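Cystathionine beta-lyase family protein, YNBB B.subtilis ortholog (Clostridium acetobutylicum, PDB 3HVY) is probably a pyridoxal-phosphate-dependent lyase of the methionine gamma-lyase family, acting on sulfur amino acids and possibly involved in aluminium resistance. Local coordinates at residues A336-D341 with R398-G403. Sequence-based numbering, arbitrary orientation.
Sequences AIKFND and REPYIG
Ile337 and Gly403 form an antiparallel hydrogen-bonded pair, Ile337 N giving to Gly403 O at 2.9 Å and Gly403 N returning to Ile337 O at 2.8 Å, where strands 334-338 and 402-406 run side by side in the five-stranded antiparallel sheet. Lys338 and Ile402 follow as a non-hydrogen-bonded pair. Beyond it the chains leave strand geometry, yet Phe339 N still reaches Tyr401 O, from 40° above the carbonyl plane, and Asn340 N makes a weak bond to Pro400 O. That same Tyr401 O lies in the plane of the Phe339 ring, at its edge, 3.4 Å from CD2, while Ile337 CG2 sits above one face of the ring, offset toward its rim. Phe348 of helix 342-354 and Phe320 meet the same ring, Phe320 edge-to-face. On the other face of the sheet, Lys338 has CG anti to the backbone N (chi1 -172°), and its chain crosses the Pro400 ring obliquely, CD 4.1 Å from Pro400 CG; its ammonium makes a cation-pi contact with Trp190. Pro400, entered through a cis peptide, also sets CB 3.5 Å from Asn340 OD1. Tyr401 lays CD2 3.6 Å from Asp341 N, just where Asp341 caps helix 342-354 through OD2 to Lys344 N. Main-chain polar groups thus pair across the strand ends and the adjoining loops, while the side chains of Ile337, Phe339 and Tyr401 pack on helix 342-354.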
ATOM      1  N   ALA D 336     -22.142   0.833  29.306  1.00 27.64           N
ATOM      2  CA  ALA D 336     -23.599   0.768  29.063  1.00 28.88           C
ATOM      3  C   ALA D 336     -24.316   1.869  29.853  1.00 27.14           C
ATOM      4  O   ALA D 336     -23.894   2.227  30.957  1.00 28.93           O
ATOM      5  CB  ALA D 336     -24.163  -0.655  29.417  1.00 26.70           C
ATOM      6  N   ILE D 337     -25.385   2.409  29.274  1.00 30.90           N
ATOM      7  CA  ILE D 337     -26.150   3.481  29.868  1.00 28.60           C
ATOM      8  C   ILE D 337     -27.648   3.107  29.676  1.00 31.40           C
ATOM      9  O   ILE D 337     -28.063   2.862  28.548  1.00 33.81           O
ATOM     10  CB  ILE D 337     -25.906   4.820  29.140  1.00 30.43           C
ATOM     11  CG1 ILE D 337     -24.392   5.138  28.980  1.00 34.59           C
ATOM     12  CG2 ILE D 337     -26.704   5.976  29.835  1.00 26.81           C
ATOM     13  CD1 ILE D 337     -24.116   6.298  28.015  1.00 33.95           C
ATOM     14  N   LYS D 338     -28.416   3.016  30.757  1.00 30.03           N
ATOM     15  CA  LYS D 338     -29.860   2.707  30.660  1.00 32.20           C
ATOM     16  C   LYS D 338     -30.637   4.017  30.491  1.00 32.54           C
ATOM     17  O   LYS D 338     -30.898   4.726  31.439  1.00 32.88           O
ATOM     18  CB  LYS D 338     -30.312   1.937  31.883  1.00 31.40           C
ATOM     19  CG  LYS D 338     -31.728   1.392  31.824  1.00 33.61           C
ATOM     20  CD  LYS D 338     -32.105   0.578  33.058  1.00 41.68           C
ATOM     21  CE  LYS D 338     -31.258  -0.708  33.186  1.00 51.46           C
ATOM     22  NZ  LYS D 338     -31.735  -1.661  34.241  1.00 48.58           N
ATOM     23  N   PHE D 339     -30.995   4.341  29.259  1.00 33.24           N
ATOM     24  CA  PHE D 339     -31.688   5.604  28.993  1.00 35.00           C
ATOM     25  C   PHE D 339     -33.154   5.572  29.458  1.00 37.80           C
ATOM     26  O   PHE D 339     -33.692   6.604  29.830  1.00 38.80           O
ATOM     27  CB  PHE D 339     -31.555   5.983  27.513  1.00 32.53           C
ATOM     28  CG  PHE D 339     -30.161   6.362  27.115  1.00 32.14           C
ATOM     29  CD1 PHE D 339     -29.691   7.642  27.345  1.00 31.76           C
ATOM     30  CD2 PHE D 339     -29.310   5.431  26.577  1.00 31.84           C
ATOM     31  CE1 PHE D 339     -28.427   7.990  27.007  1.00 30.49           C
ATOM     32  CE2 PHE D 339     -28.039   5.765  26.214  1.00 31.18           C
ATOM     33  CZ  PHE D 339     -27.593   7.049  26.431  1.00 31.15           C
ATOM     34  N   ASN D 340     -33.765   4.385  29.456  1.00 39.11           N
ATOM     35  CA  ASN D 340     -35.168   4.173  29.863  1.00 38.60           C
ATOM     36  C   ASN D 340     -36.134   4.970  28.998  1.00 39.08           C
ATOM     37  O   ASN D 340     -37.227   5.327  29.451  1.00 36.80           O
ATOM     38  CB  ASN D 340     -35.413   4.531  31.336  1.00 37.95           C
ATOM     39  CG  ASN D 340     -35.099   3.405  32.280  1.00 45.22           C
ATOM     40  OD1 ASN D 340     -35.447   2.243  32.027  1.00 40.95           O
ATOM     41  ND2 ASN D 340     -34.431   3.739  33.401  1.00 42.77           N
ATOM     42  N   ASP D 341     -35.720   5.264  27.769  1.00 38.01           N
ATOM     43  CA  ASP D 341     -36.493   6.089  26.883  1.00 37.33           C
ATOM     44  C   ASP D 341     -35.886   5.982  25.476  1.00 39.71           C
ATOM     45  O   ASP D 341     -34.677   6.174  25.287  1.00 38.11           O
ATOM     46  CB  ASP D 341     -36.514   7.546  27.404  1.00 38.90           C
ATOM     47  CG  ASP D 341     -37.347   8.470  26.536  1.00 43.97           C
ATOM     48  OD1 ASP D 341     -38.597   8.376  26.572  1.00 49.18           O
ATOM     49  OD2 ASP D 341     -36.752   9.285  25.813  1.00 42.04           O
ATOM     50  N   ARG D 398     -34.893  -1.553  22.029  1.00 41.58           N
ATOM     51  CA  ARG D 398     -35.860  -2.287  22.855  1.00 42.25           C
ATOM     52  C   ARG D 398     -35.704  -1.804  24.280  1.00 41.20           C
ATOM     53  O   ARG D 398     -34.595  -1.351  24.686  1.00 37.82           O
ATOM     54  CB  ARG D 398     -35.613  -3.788  22.810  1.00 40.57           C
ATOM     55  CG  ARG D 398     -34.146  -4.209  22.899  1.00 46.33           C
ATOM     56  CD  ARG D 398     -34.045  -5.674  23.271  1.00 48.81           C
ATOM     57  NE  ARG D 398     -32.969  -6.393  22.580  1.00 58.38           N
ATOM     58  CZ  ARG D 398     -31.776  -6.724  23.092  1.00 66.67           C
ATOM     59  NH1 ARG D 398     -31.405  -6.395  24.338  1.00 75.41           N
ATOM     60  NH2 ARG D 398     -30.925  -7.400  22.334  1.00 63.81           N
ATOM     61  N   GLU D 399     -36.799  -1.894  25.021  1.00 37.46           N
ATOM     62  CA  GLU D 399     -36.848  -1.557  26.465  1.00 37.89           C
ATOM     63  C   GLU D 399     -35.778  -2.359  27.140  1.00 36.20           C
ATOM     64  O   GLU D 399     -35.485  -3.450  26.699  1.00 37.55           O
ATOM     65  CB  GLU D 399     -38.214  -1.906  27.097  1.00 38.07           C
ATOM     66  CG  GLU D 399     -39.307  -0.854  26.886  1.00 42.47           C
ATOM     67  N   PRO D 400     -35.110  -1.789  28.152  1.00 36.52           N
ATOM     68  CA  PRO D 400     -35.261  -0.453  28.682  1.00 36.83           C
ATOM     69  C   PRO D 400     -34.288   0.555  28.016  1.00 35.53           C
ATOM     70  O   PRO D 400     -33.841   1.484  28.681  1.00 36.50           O
ATOM     71  CB  PRO D 400     -34.934  -0.656  30.161  1.00 37.07           C
ATOM     72  CG  PRO D 400     -33.886  -1.755  30.134  1.00 36.31           C
ATOM     73  CD  PRO D 400     -34.069  -2.543  28.877  1.00 33.76           C
ATOM     74  N   TYR D 401     -33.960   0.344  26.733  1.00 33.83           N
ATOM     75  CA  TYR D 401     -33.200   1.326  25.917  1.00 32.83           C
ATOM     76  C   TYR D 401     -31.829   1.642  26.493  1.00 35.59           C
ATOM     77  O   TYR D 401     -31.490   2.792  26.791  1.00 31.46           O
ATOM     78  CB  TYR D 401     -34.019   2.601  25.680  1.00 33.03           C
ATOM     79  CG  TYR D 401     -35.401   2.267  25.136  1.00 34.36           C
ATOM     80  CD1 TYR D 401     -35.555   1.823  23.833  1.00 32.45           C
ATOM     81  CD2 TYR D 401     -36.520   2.297  25.962  1.00 40.19           C
ATOM     82  CE1 TYR D 401     -36.815   1.451  23.342  1.00 39.67           C
ATOM     83  CE2 TYR D 401     -37.761   1.918  25.501  1.00 37.95           C
ATOM     84  CZ  TYR D 401     -37.911   1.505  24.185  1.00 44.47           C
ATOM     85  OH  TYR D 401     -39.172   1.168  23.719  1.00 44.34           O
ATOM     86  N   ILE D 402     -31.054   0.569  26.598  1.00 34.82           N
ATOM     87  CA  ILE D 402     -29.698   0.633  27.023  1.00 33.53           C
ATOM     88  C   ILE D 402     -28.869   0.923  25.813  1.00 33.83           C
ATOM     89  O   ILE D 402     -29.027   0.306  24.756  1.00 30.02           O
ATOM     90  CB  ILE D 402     -29.242  -0.711  27.585  1.00 32.52           C
ATOM     91  CG1 ILE D 402     -30.031  -1.071  28.858  1.00 34.91           C
ATOM     92  CG2 ILE D 402     -27.714  -0.676  27.844  1.00 24.42           C
ATOM     93  CD1 ILE D 402     -30.086  -2.540  29.182  1.00 27.83           C
ATOM     94  N   GLY D 403     -27.919   1.842  25.967  1.00 32.24           N
ATOM     95  CA  GLY D 403     -26.982   2.110  24.906  1.00 29.88           C
ATOM     96  C   GLY D 403     -25.571   1.733  25.288  1.00 34.74           C
ATOM     97  O   GLY D 403     -25.185   1.784  26.481  1.00 31.38           O
TER